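Putative Type I topoisomerase (Deinococcus radiodurans, PDB 3M4A) binds DNA and, as a type IB topoisomerase, probably breaks one strand, allows its passage and rejoins it without ATP. Local coordinates at residues N62-F67 / Y77-D82; T96-A101 / K236-W241; G139-A144 / L152-Q157; Y250-G255 / V303-E308. One frame throughout, in Å; residues are numbered along the deposited sequence.

Contact 1: residues N62-F67 / Y77-D82; sequences NELQAF and YRYHPD
A classic beta bulge interrupts the antiparallel hairpin of strands 64-69 and 75-79, where Gln65 and Ala66 both face Arg78. Arg78 O accepts from two backbone donors, Gln65 N at 2.9 Å and Ala66 N at 3.0 Å. The bond from Gln65 N is the more bent, with 135° at its hydrogen. Arg78 N returns a nearly straight bond to Ala66 O. Beyond the bulge, His80 N donates to Glu63 O in another nearly straight bond.

Leu64, Phe67, Tyr77 and Tyr79 share one face of the hairpin. Leu64 CD1 lies 3.7 Å from Tyr79 CE1 and 3.9 Å from Tyr77 CD1. Phe67 CB presses on Tyr77 CD1 at 3.4 Å.

The Gln65 chain bends at chi2 (-76°). Its CG passes 3.8 Å from His80 N, and its NE2 turns back to bond Asn62 O in the carbonyl plane. NE2 also donates to Asp59 O. An alanine here would probably leave both carbonyls without this amide donor and open a gap beside His80.

Strand 64-69 is the middle one of three, with strand 54-56 along its other edge, where Tyr55 meets the Phe67 ring. Helix 4-8 touches Leu64 and Phe67 through Leu8.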
loop_
_atom_site.group_PDB
_atom_site.type_symbol
_atom_site.label_atom_id
_atom_site.label_comp_id
_atom_site.label_asym_id
_atom_site.label_seq_id
_atom_site.Cartn_x
_atom_site.Cartn_y
_atom_site.Cartn_z
ATOM N N ASN A 62 -0.045 -3.127 -19.922
ATOM C CA ASN A 62 -0.688 -3.499 -18.649
ATOM C C ASN A 62 0.128 -4.454 -17.776
ATOM O O ASN A 62 0.564 -5.505 -18.244
ATOM C CB ASN A 62 -2.056 -4.137 -18.908
ATOM C CG ASN A 62 -3.146 -3.113 -19.155
ATOM O OD1 ASN A 62 -3.302 -2.160 -18.392
ATOM N ND2 ASN A 62 -3.922 -3.313 -20.219
ATOM N N GLU A 63 0.311 -4.087 -16.506
ATOM C CA GLU A 63 1.061 -4.908 -15.550
ATOM C C GLU A 63 0.411 -6.271 -15.285
ATOM O O GLU A 63 1.109 -7.234 -14.963
ATOM C CB GLU A 63 1.286 -4.158 -14.223
ATOM C CG GLU A 63 0.013 -3.791 -13.432
ATOM C CD GLU A 63 -0.553 -2.419 -13.781
ATOM O OE1 GLU A 63 -0.196 -1.871 -14.841
ATOM O OE2 GLU A 63 -1.371 -1.889 -12.997
ATOM N N LEU A 64 -0.915 -6.338 -15.395
ATOM C CA LEU A 64 -1.638 -7.613 -15.340
ATOM C C LEU A 64 -2.029 -8.034 -16.757
ATOM O O LEU A 64 -2.939 -7.460 -17.354
ATOM C CB LEU A 64 -2.886 -7.510 -14.452
ATOM C CG LEU A 64 -3.707 -8.800 -14.309
ATOM C CD1 LEU A 64 -2.824 -9.988 -13.937
ATOM C CD2 LEU A 64 -4.827 -8.614 -13.295
ATOM N N GLN A 65 -1.333 -9.041 -17.277
ATOM C CA GLN A 65 -1.473 -9.456 -18.677
ATOM C C GLN A 65 -2.590 -10.477 -18.903
ATOM O O GLN A 65 -3.216 -10.472 -19.961
ATOM C CB GLN A 65 -0.136 -9.982 -19.205
ATOM C CG GLN A 65 0.840 -8.864 -19.552
ATOM C CD GLN A 65 0.486 -8.188 -20.862
ATOM O OE1 GLN A 65 0.472 -8.833 -21.907
ATOM N NE2 GLN A 65 0.193 -6.892 -20.813
ATOM N N ALA A 66 -2.837 -11.346 -17.921
ATOM C CA ALA A 66 -3.969 -12.278 -17.994
ATOM C C ALA A 66 -4.389 -12.823 -16.626
ATOM O O ALA A 66 -3.561 -12.934 -15.715
ATOM C CB ALA A 66 -3.643 -13.432 -18.936
ATOM N N PHE A 67 -5.675 -13.168 -16.507
ATOM C CA PHE A 67 -6.209 -13.816 -15.303
ATOM C C PHE A 67 -7.372 -14.783 -15.604
ATOM O O PHE A 67 -8.190 -14.537 -16.491
ATOM C CB PHE A 67 -6.622 -12.772 -14.249
ATOM C CG PHE A 67 -7.825 -11.939 -14.626
ATOM C CD1 PHE A 67 -9.116 -12.385 -14.356
ATOM C CD2 PHE A 67 -7.666 -10.698 -15.222
ATOM C CE1 PHE A 67 -10.224 -11.616 -14.697
ATOM C CE2 PHE A 67 -8.769 -9.923 -15.557
ATOM C CZ PHE A 67 -10.047 -10.383 -15.292
ATOM N N TYR A 77 -2.837 -15.818 -12.301
ATOM C CA TYR A 77 -2.463 -14.605 -13.033
ATOM C C TYR A 77 -1.168 -14.757 -13.821
ATOM O O TYR A 77 -0.269 -15.506 -13.430
ATOM C CB TYR A 77 -2.293 -13.430 -12.060
ATOM C CG TYR A 77 -3.463 -13.225 -11.129
ATOM C CD1 TYR A 77 -4.562 -12.470 -11.521
ATOM C CD2 TYR A 77 -3.473 -13.796 -9.854
ATOM C CE1 TYR A 77 -5.649 -12.281 -10.668
ATOM C CE2 TYR A 77 -4.549 -13.612 -8.991
ATOM C CZ TYR A 77 -5.634 -12.854 -9.405
ATOM O OH TYR A 77 -6.706 -12.673 -8.559
ATOM N N ARG A 78 -1.075 -14.013 -14.920
ATOM C CA ARG A 78 0.192 -13.814 -15.625
ATOM C C ARG A 78 0.474 -12.319 -15.767
ATOM O O ARG A 78 -0.405 -11.540 -16.120
ATOM C CB ARG A 78 0.172 -14.502 -16.996
ATOM C CG ARG A 78 0.127 -16.033 -16.930
ATOM C CD ARG A 78 1.348 -16.599 -16.203
ATOM N NE ARG A 78 1.440 -18.058 -16.270
ATOM C CZ ARG A 78 0.720 -18.911 -15.538
ATOM N NH1 ARG A 78 -0.189 -18.482 -14.663
ATOM N NH2 ARG A 78 0.906 -20.216 -15.689
ATOM N N TYR A 79 1.716 -11.937 -15.499
ATOM C CA TYR A 79 2.081 -10.533 -15.353
ATOM C C TYR A 79 3.034 -10.045 -16.444
ATOM O O TYR A 79 3.670 -10.836 -17.139
ATOM C CB TYR A 79 2.755 -10.330 -14.001
ATOM C CG TYR A 79 1.901 -10.677 -12.801
ATOM C CD1 TYR A 79 0.645 -10.101 -12.622
ATOM C CD2 TYR A 79 2.372 -11.543 -11.819
ATOM C CE1 TYR A 79 -0.131 -10.402 -11.508
ATOM C CE2 TYR A 79 1.607 -11.850 -10.702
ATOM C CZ TYR A 79 0.357 -11.274 -10.553
ATOM O OH TYR A 79 -0.393 -11.584 -9.439
ATOM N N HIS A 80 3.127 -8.727 -16.571
ATOM C CA HIS A 80 4.120 -8.090 -17.426
ATOM C C HIS A 80 5.486 -8.279 -16.762
ATOM O O HIS A 80 5.617 -8.036 -15.562
ATOM C CB HIS A 80 3.793 -6.603 -17.557
ATOM C CG HIS A 80 4.558 -5.898 -18.632
ATOM N ND1 HIS A 80 5.930 -5.781 -18.620
ATOM C CD2 HIS A 80 4.135 -5.249 -19.741
ATOM C CE1 HIS A 80 6.321 -5.101 -19.683
ATOM N NE2 HIS A 80 5.250 -4.763 -20.378
ATOM N N PRO A 81 6.508 -8.714 -17.532
ATOM C CA PRO A 81 7.814 -9.035 -16.933
ATOM C C PRO A 81 8.547 -7.858 -16.274
ATOM O O PRO A 81 9.325 -8.068 -15.339
ATOM C CB PRO A 81 8.623 -9.581 -18.121
ATOM C CG PRO A 81 7.949 -9.027 -19.332
ATOM C CD PRO A 81 6.503 -8.943 -18.990
ATOM N N ASP A 82 8.299 -6.642 -16.749
ATOM C CA ASP A 82 8.908 -5.440 -16.162
ATOM C C ASP A 82 8.466 -5.187 -14.715
ATOM O O ASP A 82 9.120 -4.427 -13.993
ATOM C CB ASP A 82 8.605 -4.205 -17.020
ATOM C CG ASP A 82 9.462 -4.134 -18.276
ATOM O OD1 ASP A 82 10.413 -4.939 -18.404
ATOM O OD2 ASP A 82 9.185 -3.261 -19.132
#

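Contact 2: residues T96-A101 / K236-W241; sequences TRFAGA and KDFRTW
One phenyl ring, Phe98, turns its edge toward the faces of two other aromatics. Its CG is anti to the backbone N, which carries the ring away from helix 91-113 toward helix 235-254. CZ meets Phe238 CD1 at 3.7 Å, with the two ring planes at 78°. CE2 lies 3.6 Å from Trp241 CB, and the plane of the indole five-membered ring is turned 63° from the phenyl. Asp237 CB covers one phenyl face in a CH-pi contact, 3.9 Å from the ring centroid. Beside this cluster, Ala99 CB touches Trp241 CH2 at 3.5 Å. A serine in place of Phe98 would probably open a gap between Asp237, Phe238 and Trp241 and leave both aromatic faces without their edge partner.

The helix segments cross at 113°, with axes 10.9 Å apart. Asp237 presents carbon to Phe98, while its carboxylate pairs with Arg94. Trp241 NE1 bonds Glu325. The contact itself is therefore apolar and aromatic, with these polar groups satisfied outside it.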
loop_
_atom_site.group_PDB
_atom_site.type_symbol
_atom_site.label_atom_id
_atom_site.label_comp_id
_atom_site.label_asym_id
_atom_site.label_seq_id
_atom_site.Cartn_x
_atom_site.Cartn_y
_atom_site.Cartn_z
ATOM N N THR A 96 4.471 5.342 -10.349
ATOM C CA THR A 96 3.411 5.955 -11.151
ATOM C C THR A 96 2.375 4.909 -11.512
ATOM O O THR A 96 1.179 5.165 -11.445
ATOM C CB THR A 96 3.987 6.559 -12.457
ATOM O OG1 THR A 96 5.055 7.452 -12.133
ATOM C CG2 THR A 96 2.913 7.312 -13.225
ATOM N N ARG A 97 2.836 3.718 -11.875
ATOM C CA ARG A 97 1.928 2.642 -12.212
ATOM C C ARG A 97 1.185 2.132 -10.974
ATOM O O ARG A 97 -0.012 1.873 -11.030
ATOM C CB ARG A 97 2.665 1.502 -12.906
ATOM C CG ARG A 97 1.739 0.553 -13.646
ATOM C CD ARG A 97 1.090 1.191 -14.894
ATOM N NE ARG A 97 2.034 1.351 -15.997
ATOM C CZ ARG A 97 2.386 0.393 -16.856
ATOM N NH1 ARG A 97 1.892 -0.835 -16.753
ATOM N NH2 ARG A 97 3.247 0.663 -17.828
ATOM N N PHE A 98 1.890 2.018 -9.855
ATOM C CA PHE A 98 1.238 1.657 -8.585
ATOM C C PHE A 98 0.117 2.649 -8.234
ATOM O O PHE A 98 -0.978 2.237 -7.836
ATOM C CB PHE A 98 2.265 1.595 -7.459
ATOM C CG PHE A 98 1.698 1.155 -6.140
ATOM C CD1 PHE A 98 1.260 -0.141 -5.968
ATOM C CD2 PHE A 98 1.626 2.032 -5.062
ATOM C CE1 PHE A 98 0.755 -0.580 -4.763
ATOM C CE2 PHE A 98 1.119 1.600 -3.831
ATOM C CZ PHE A 98 0.669 0.304 -3.692
ATOM N N ALA A 99 0.360 3.949 -8.411
ATOM C CA ALA A 99 -0.661 4.961 -8.158
ATOM C C ALA A 99 -1.865 4.763 -9.074
ATOM O O ALA A 99 -3.000 5.053 -8.695
ATOM C CB ALA A 99 -0.075 6.361 -8.347
ATOM N N GLY A 100 -1.613 4.242 -10.270
ATOM C CA GLY A 100 -2.690 3.860 -11.189
ATOM C C GLY A 100 -3.552 2.689 -10.736
ATOM O O GLY A 100 -4.706 2.574 -11.186
ATOM N N ALA A 101 -3.003 1.826 -9.876
ATOM C CA ALA A 101 -3.697 0.646 -9.334
ATOM C C ALA A 101 -4.431 0.948 -8.023
ATOM O O ALA A 101 -5.257 0.165 -7.580
ATOM C CB ALA A 101 -2.721 -0.505 -9.110
ATOM N N LYS A 236 5.312 -4.501 -0.176
ATOM C CA LYS A 236 6.443 -3.577 -0.088
ATOM C C LYS A 236 6.177 -2.273 -0.829
ATOM O O LYS A 236 6.688 -1.210 -0.446
ATOM C CB LYS A 236 7.736 -4.194 -0.643
ATOM C CG LYS A 236 8.941 -3.294 -0.440
ATOM C CD LYS A 236 10.263 -3.985 -0.789
ATOM C CE LYS A 236 11.438 -3.248 -0.162
ATOM N NZ LYS A 236 11.447 -1.782 -0.455
ATOM N N ASP A 237 5.397 -2.351 -1.903
ATOM C CA ASP A 237 5.058 -1.151 -2.659
ATOM C C ASP A 237 4.293 -0.126 -1.810
ATOM O O ASP A 237 4.376 1.072 -2.072
ATOM C CB ASP A 237 4.285 -1.498 -3.933
ATOM C CG ASP A 237 5.156 -2.207 -4.958
ATOM O OD1 ASP A 237 6.108 -1.566 -5.448
ATOM O OD2 ASP A 237 4.890 -3.395 -5.257
ATOM N N PHE A 238 3.567 -0.561 -0.786
ATOM C CA PHE A 238 2.912 0.415 0.109
ATOM C C PHE A 238 3.935 1.223 0.903
ATOM O O PHE A 238 3.698 2.396 1.219
ATOM C CB PHE A 238 1.974 -0.265 1.100
ATOM C CG PHE A 238 0.711 -0.820 0.492
ATOM C CD1 PHE A 238 -0.222 0.025 -0.103
ATOM C CD2 PHE A 238 0.440 -2.176 0.561
ATOM C CE1 PHE A 238 -1.389 -0.475 -0.645
ATOM C CE2 PHE A 238 -0.735 -2.695 0.018
ATOM C CZ PHE A 238 -1.654 -1.838 -0.586
ATOM N N ARG A 239 5.080 0.612 1.210
ATOM C CA ARG A 239 6.114 1.297 1.982
ATOM C C ARG A 239 6.962 2.234 1.130
ATOM O O ARG A 239 7.293 3.326 1.568
ATOM C CB ARG A 239 6.973 0.296 2.759
ATOM C CG ARG A 239 6.247 -0.186 4.003
ATOM C CD ARG A 239 6.880 -1.420 4.611
ATOM N NE ARG A 239 8.279 -1.198 5.008
ATOM C CZ ARG A 239 8.664 -0.582 6.126
ATOM N NH1 ARG A 239 7.777 -0.082 6.978
ATOM N NH2 ARG A 239 9.960 -0.474 6.392
ATOM N N THR A 240 7.258 1.841 -0.107
ATOM C CA THR A 240 7.971 2.725 -1.024
ATOM C C THR A 240 7.062 3.892 -1.485
ATOM O O THR A 240 7.466 5.045 -1.451
ATOM C CB THR A 240 8.529 1.959 -2.240
ATOM O OG1 THR A 240 7.467 1.304 -2.941
ATOM C CG2 THR A 240 9.569 0.921 -1.797
ATOM N N TRP A 241 5.825 3.596 -1.872
ATOM C CA TRP A 241 4.856 4.661 -2.169
ATOM C C TRP A 241 4.613 5.543 -0.949
ATOM O O TRP A 241 4.721 6.767 -1.023
ATOM C CB TRP A 241 3.527 4.070 -2.648
ATOM C CG TRP A 241 2.435 5.079 -2.818
ATOM C CD1 TRP A 241 1.372 5.301 -1.967
ATOM C CD2 TRP A 241 2.279 6.005 -3.897
ATOM N NE1 TRP A 241 0.567 6.289 -2.467
ATOM C CE2 TRP A 241 1.100 6.755 -3.642
ATOM C CE3 TRP A 241 3.018 6.287 -5.053
ATOM C CZ2 TRP A 241 0.650 7.762 -4.494
ATOM C CZ3 TRP A 241 2.556 7.282 -5.913
ATOM C CH2 TRP A 241 1.394 8.017 -5.626
#

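Contact 3: residues G139-A144 / L152-Q157; sequences GSDIYA and LSTLRQ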
loop_
_atom_site.group_PDB
_atom_site.type_symbol
_atom_site.label_atom_id
_atom_site.label_comp_id
_atom_site.label_asym_id
_atom_site.label_seq_id
_atom_site.Cartn_x
_atom_site.Cartn_y
_atom_site.Cartn_z
ATOM N N GLY A 139 4.952 -8.785 8.141
ATOM C CA GLY A 139 5.484 -9.705 9.145
ATOM C C GLY A 139 5.177 -11.148 8.800
ATOM O O GLY A 139 4.548 -11.440 7.786
ATOM N N SER A 140 5.649 -12.056 9.651
ATOM C CA SER A 140 5.340 -13.490 9.517
ATOM C C SER A 140 5.450 -14.173 10.882
ATOM O O SER A 140 6.204 -13.714 11.735
ATOM C CB SER A 140 6.271 -14.157 8.504
ATOM O OG SER A 140 7.572 -14.355 9.030
ATOM N N ASP A 141 4.692 -15.253 11.080
ATOM C CA ASP A 141 4.650 -15.961 12.364
ATOM C C ASP A 141 6.002 -16.558 12.735
ATOM O O ASP A 141 6.439 -16.454 13.881
ATOM C CB ASP A 141 3.629 -17.106 12.340
ATOM C CG ASP A 141 2.196 -16.632 12.444
ATOM O OD1 ASP A 141 1.954 -15.415 12.383
ATOM O OD2 ASP A 141 1.303 -17.496 12.572
ATOM N N ILE A 142 6.640 -17.212 11.773
ATOM C CA ILE A 142 7.921 -17.876 12.039
ATOM C C ILE A 142 8.988 -16.843 12.403
ATOM O O ILE A 142 9.733 -17.047 13.354
ATOM C CB ILE A 142 8.349 -18.767 10.848
ATOM C CG1 ILE A 142 7.472 -20.023 10.832
ATOM C CG2 ILE A 142 9.830 -19.128 10.949
ATOM C CD1 ILE A 142 7.613 -20.880 9.579
ATOM N N TYR A 143 9.017 -15.719 11.690
ATOM C CA TYR A 143 9.947 -14.631 12.009
ATOM C C TYR A 143 9.669 -14.048 13.391
ATOM O O TYR A 143 10.586 -13.855 14.181
ATOM C CB TYR A 143 9.906 -13.512 10.956
ATOM C CG TYR A 143 10.980 -12.459 11.152
ATOM C CD1 TYR A 143 12.192 -12.535 10.472
ATOM C CD2 TYR A 143 10.793 -11.393 12.026
ATOM C CE1 TYR A 143 13.182 -11.568 10.648
ATOM C CE2 TYR A 143 11.781 -10.433 12.214
ATOM C CZ TYR A 143 12.970 -10.526 11.521
ATOM O OH TYR A 143 13.931 -9.559 11.725
ATOM N N ALA A 144 8.401 -13.777 13.689
ATOM C CA ALA A 144 8.039 -13.228 14.985
ATOM C C ALA A 144 8.398 -14.178 16.139
ATOM O O ALA A 144 8.908 -13.734 17.164
ATOM C CB ALA A 144 6.553 -12.859 15.030
ATOM N N LEU A 152 2.481 -6.210 11.034
ATOM C CA LEU A 152 1.025 -6.075 11.089
ATOM C C LEU A 152 0.308 -7.395 11.416
ATOM O O LEU A 152 -0.569 -7.429 12.286
ATOM C CB LEU A 152 0.510 -5.493 9.777
ATOM C CG LEU A 152 -0.985 -5.180 9.767
ATOM C CD1 LEU A 152 -1.317 -4.030 10.721
ATOM C CD2 LEU A 152 -1.434 -4.871 8.324
ATOM N N SER A 153 0.681 -8.475 10.730
ATOM C CA SER A 153 -0.049 -9.748 10.842
ATOM C C SER A 153 0.229 -10.489 12.149
ATOM O O SER A 153 -0.479 -11.438 12.481
ATOM C CB SER A 153 0.210 -10.652 9.642
ATOM O OG SER A 153 1.525 -11.163 9.622
ATOM N N THR A 154 1.246 -10.048 12.885
ATOM C CA THR A 154 1.631 -10.650 14.152
ATOM C C THR A 154 1.381 -9.721 15.355
ATOM O O THR A 154 1.812 -10.009 16.465
ATOM C CB THR A 154 3.105 -11.132 14.075
ATOM O OG1 THR A 154 3.966 -10.052 13.710
ATOM C CG2 THR A 154 3.216 -12.217 13.010
ATOM N N LEU A 155 0.622 -8.638 15.152
ATOM C CA LEU A 155 0.312 -7.747 16.250
ATOM C C LEU A 155 -0.595 -8.431 17.258
ATOM O O LEU A 155 -1.438 -9.254 16.908
ATOM C CB LEU A 155 -0.378 -6.445 15.811
ATOM C CG LEU A 155 0.424 -5.429 15.014
ATOM C CD1 LEU A 155 -0.407 -4.158 14.843
ATOM C CD2 LEU A 155 1.751 -5.122 15.696
ATOM N N ARG A 156 -0.364 -8.069 18.510
ATOM C CA ARG A 156 -1.170 -8.485 19.615
ATOM C C ARG A 156 -2.104 -7.346 20.001
ATOM O O ARG A 156 -1.854 -6.173 19.690
ATOM C CB ARG A 156 -0.263 -8.864 20.793
ATOM C CG ARG A 156 0.571 -10.107 20.522
ATOM C CD ARG A 156 1.645 -10.291 21.571
ATOM N NE ARG A 156 2.290 -11.594 21.422
ATOM C CZ ARG A 156 1.864 -12.732 21.976
ATOM N NH1 ARG A 156 0.785 -12.768 22.753
ATOM N NH2 ARG A 156 2.536 -13.854 21.745
ATOM N N GLN A 157 -3.195 -7.685 20.670
ATOM C CA GLN A 157 -4.095 -6.647 21.175
ATOM C C GLN A 157 -3.389 -5.620 22.049
ATOM O O GLN A 157 -3.775 -4.449 22.045
ATOM C CB GLN A 157 -5.282 -7.249 21.939
ATOM C CG GLN A 157 -6.248 -7.971 21.037
ATOM C CD GLN A 157 -7.546 -8.379 21.728
ATOM O OE1 GLN A 157 -7.873 -7.890 22.811
ATOM N NE2 GLN A 157 -8.277 -9.296 21.104
HETATM O O HOH W 1 6.432 -10.404 12.690
HETATM O O HOH W 2 1.560 -13.962 10.081
#
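In van der Waals contact, the Thr154 methyl packs against Asp141, Ser140 and Ala144. CG2 sits anti to the carbonyl carbon, with OG1 between the backbone N and the carbonyl carbon (chi1 56°). CG2 lies 3.5 Å from Asp141 OD1, 3.6 Å from Ser140 O and 4.0 Å from Ala144 CB. Asp141 and Thr154 run alongside each other, pointing opposite ways.

The segments meet at the start of helix 141-147. Ser140 is its N-cap, and its OG accepts a weak bond from Tyr143 N. The chain then returns past this helix start through residues 152-157, on the way to strand 160-163. Gly139, just before the cap, has a positive phi (79°), which favours glycine.

Polar links across the contact run through water. One water donates to both Asp141 OD1 and Ser153 OG, at 2.8 Å each. Another lies 2.7 Å from Thr154 OG1 and gives a weak bond to Ser140 O.

Direct polar bonds of these side chains go to neighbours. Asp141 forms a salt bridge with Arg216 and a hydrogen bond with His218. Ser153 OG bonds Val138 O, and Thr154 OG1 bonds the backbone N of Gly151.

Contact 4: residues Y250-G255 / V303-E308; sequences YLAQQG and VLDDYE
Ala252 points its methyl toward Val303 and the 3-10 turn 304-306, near the C-terminal end of helix 235-254. This contact joins that helix of the type IB topoisomerase catalytic core to the loop before helix 312-316. Val303 points back at the helix, so the two side chains face each other. Their CB atoms are 3.9 Å apart, and Val303 CB is 3.8 Å from Ala252 CA. Val303 CG1 is anti to the carbonyl carbon (chi1 -67°) and reaches 4.0 Å from Leu251 O. Leu304 comes in beside this pair, its CB 4.3 Å from Ala252 CB, and packs on Leu328 of helix 323-337. Leu251 leans instead on helices 260-278 and 292-299.

Asp305, mid-turn, brings its carboxylate to the same methyl, OD1 3.7 Å from Ala252 CB. Val303 N bonds the anti lone pair of Asp306 OD2. The helix ends at Gln254; Gly255 follows with a positive phi of 101°. A water joins the two segments, donating to Ala252 O at 2.8 Å and to Asp305 OD2 at 3.0 Å.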
loop_
_atom_site.group_PDB
_atom_site.type_symbol
_atom_site.label_atom_id
_atom_site.label_comp_id
_atom_site.label_asym_id
_atom_site.label_seq_id
_atom_site.Cartn_x
_atom_site.Cartn_y
_atom_site.Cartn_z
ATOM N N TYR A 250 6.011 16.181 3.738
ATOM C CA TYR A 250 6.939 16.845 4.640
ATOM C C TYR A 250 7.605 18.020 3.943
ATOM O O TYR A 250 7.589 19.114 4.450
ATOM C CB TYR A 250 7.977 15.859 5.138
ATOM C CG TYR A 250 8.911 16.364 6.208
ATOM C CD1 TYR A 250 8.563 16.279 7.561
ATOM C CD2 TYR A 250 10.147 16.878 5.879
ATOM C CE1 TYR A 250 9.423 16.713 8.551
ATOM C CE2 TYR A 250 11.029 17.312 6.874
ATOM C CZ TYR A 250 10.645 17.226 8.209
ATOM O OH TYR A 250 11.518 17.651 9.199
ATOM N N LEU A 251 8.181 17.795 2.770
ATOM C CA LEU A 251 8.864 18.879 2.073
ATOM C C LEU A 251 7.912 20.027 1.693
ATOM O O LEU A 251 8.256 21.213 1.810
ATOM C CB LEU A 251 9.605 18.323 0.853
ATOM C CG LEU A 251 10.768 17.370 1.172
ATOM C CD1 LEU A 251 11.298 16.672 -0.077
ATOM C CD2 LEU A 251 11.899 18.114 1.904
ATOM N N ALA A 252 6.700 19.693 1.257
ATOM C CA ALA A 252 5.712 20.714 0.891
ATOM C C ALA A 252 5.360 21.569 2.109
ATOM O O ALA A 252 5.209 22.802 2.023
ATOM C CB ALA A 252 4.467 20.061 0.316
ATOM N N GLN A 253 5.256 20.914 3.257
ATOM C CA GLN A 253 4.875 21.584 4.487
ATOM C C GLN A 253 6.007 22.408 5.079
ATOM O O GLN A 253 5.786 23.547 5.526
ATOM C CB GLN A 253 4.334 20.547 5.468
ATOM C CG GLN A 253 2.997 20.058 4.991
ATOM C CD GLN A 253 2.537 18.787 5.665
ATOM O OE1 GLN A 253 2.972 18.447 6.775
ATOM N NE2 GLN A 253 1.639 18.083 5.000
ATOM N N GLN A 254 7.222 21.868 5.050
ATOM C CA GLN A 254 8.399 22.618 5.507
ATOM C C GLN A 254 8.598 23.845 4.627
ATOM O O GLN A 254 8.825 24.949 5.128
ATOM C CB GLN A 254 9.659 21.746 5.484
ATOM C CG GLN A 254 9.633 20.544 6.437
ATOM C CD GLN A 254 9.137 20.902 7.827
ATOM O OE1 GLN A 254 9.723 21.755 8.513
ATOM N NE2 GLN A 254 8.034 20.286 8.243
ATOM N N GLY A 255 8.509 23.640 3.317
ATOM C CA GLY A 255 8.596 24.721 2.348
ATOM C C GLY A 255 9.983 24.758 1.746
ATOM O O GLY A 255 10.949 24.259 2.331
ATOM N N VAL A 303 7.180 21.651 -5.109
ATOM C CA VAL A 303 6.646 20.726 -4.089
ATOM C C VAL A 303 5.268 20.243 -4.532
ATOM O O VAL A 303 4.783 20.632 -5.612
ATOM C CB VAL A 303 6.571 21.397 -2.709
ATOM C CG1 VAL A 303 7.997 21.687 -2.191
ATOM C CG2 VAL A 303 5.743 22.684 -2.760
ATOM N N LEU A 304 4.622 19.393 -3.731
ATOM C CA LEU A 304 3.323 18.822 -4.138
ATOM C C LEU A 304 2.318 19.891 -4.588
ATOM O O LEU A 304 1.610 19.689 -5.563
ATOM C CB LEU A 304 2.696 18.020 -2.996
ATOM C CG LEU A 304 3.371 16.701 -2.645
ATOM C CD1 LEU A 304 2.676 16.072 -1.420
ATOM C CD2 LEU A 304 3.380 15.742 -3.841
ATOM N N ASP A 305 2.290 21.021 -3.877
ATOM C CA ASP A 305 1.387 22.143 -4.195
ATOM C C ASP A 305 1.434 22.549 -5.675
ATOM O O ASP A 305 0.435 22.992 -6.239
ATOM C CB ASP A 305 1.756 23.410 -3.410
ATOM C CG ASP A 305 2.039 23.171 -1.931
ATOM O OD1 ASP A 305 1.870 22.043 -1.431
ATOM O OD2 ASP A 305 2.453 24.159 -1.268
ATOM N N ASP A 306 2.609 22.434 -6.285
ATOM C CA ASP A 306 2.820 22.848 -7.676
ATOM C C ASP A 306 2.276 21.860 -8.705
ATOM O O ASP A 306 2.234 22.162 -9.915
ATOM C CB ASP A 306 4.313 23.082 -7.923
ATOM C CG ASP A 306 4.877 24.184 -7.054
ATOM O OD1 ASP A 306 4.431 25.347 -7.197
ATOM O OD2 ASP A 306 5.759 23.904 -6.223
ATOM N N TYR A 307 1.866 20.676 -8.250
ATOM C CA TYR A 307 1.379 19.620 -9.137
ATOM C C TYR A 307 -0.096 19.281 -8.923
ATOM O O TYR A 307 -0.545 18.187 -9.273
ATOM C CB TYR A 307 2.248 18.370 -9.000
ATOM C CG TYR A 307 3.635 18.608 -9.533
ATOM C CD1 TYR A 307 3.902 18.506 -10.897
ATOM C CD2 TYR A 307 4.670 18.967 -8.687
ATOM C CE1 TYR A 307 5.159 18.746 -11.399
ATOM C CE2 TYR A 307 5.953 19.216 -9.191
ATOM C CZ TYR A 307 6.180 19.110 -10.539
ATOM O OH TYR A 307 7.443 19.343 -11.036
ATOM N N GLU A 308 -0.834 20.228 -8.366
ATOM C CA GLU A 308 -2.283 20.092 -8.212
ATOM C C GLU A 308 -2.944 20.056 -9.587
ATOM O O GLU A 308 -2.447 20.672 -10.534
ATOM C CB GLU A 308 -2.861 21.268 -7.436
ATOM C CG GLU A 308 -2.553 21.280 -5.955
ATOM C CD GLU A 308 -3.221 22.440 -5.264
ATOM O OE1 GLU A 308 -3.072 23.582 -5.744
ATOM O OE2 GLU A 308 -3.912 22.211 -4.251
HETATM O O HOH W 3 5.005 24.855 0.197
#

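In the fold
Contacts 1, 2 and 4 come in series along the chain, while contact 3 falls between the two segments of contact 2. Contact 1 belongs to the three-stranded sheet near the N-terminus. It touches contact 2 through the salt bridge of Glu63 with Arg97, joining this sheet to helix 91-113. The centre of contact 2, about 6 Å from that of the chain, is about 19 Å from that of contact 4; helix 235-254 serves both, running from core to periphery. Contacts 3 and 4, centres about 35 Å apart, lie on opposite sides of the chain's centre. None touches the bound DNA (nearest atoms at least about 14 Å away), so they build the framework rather than the DNA surface.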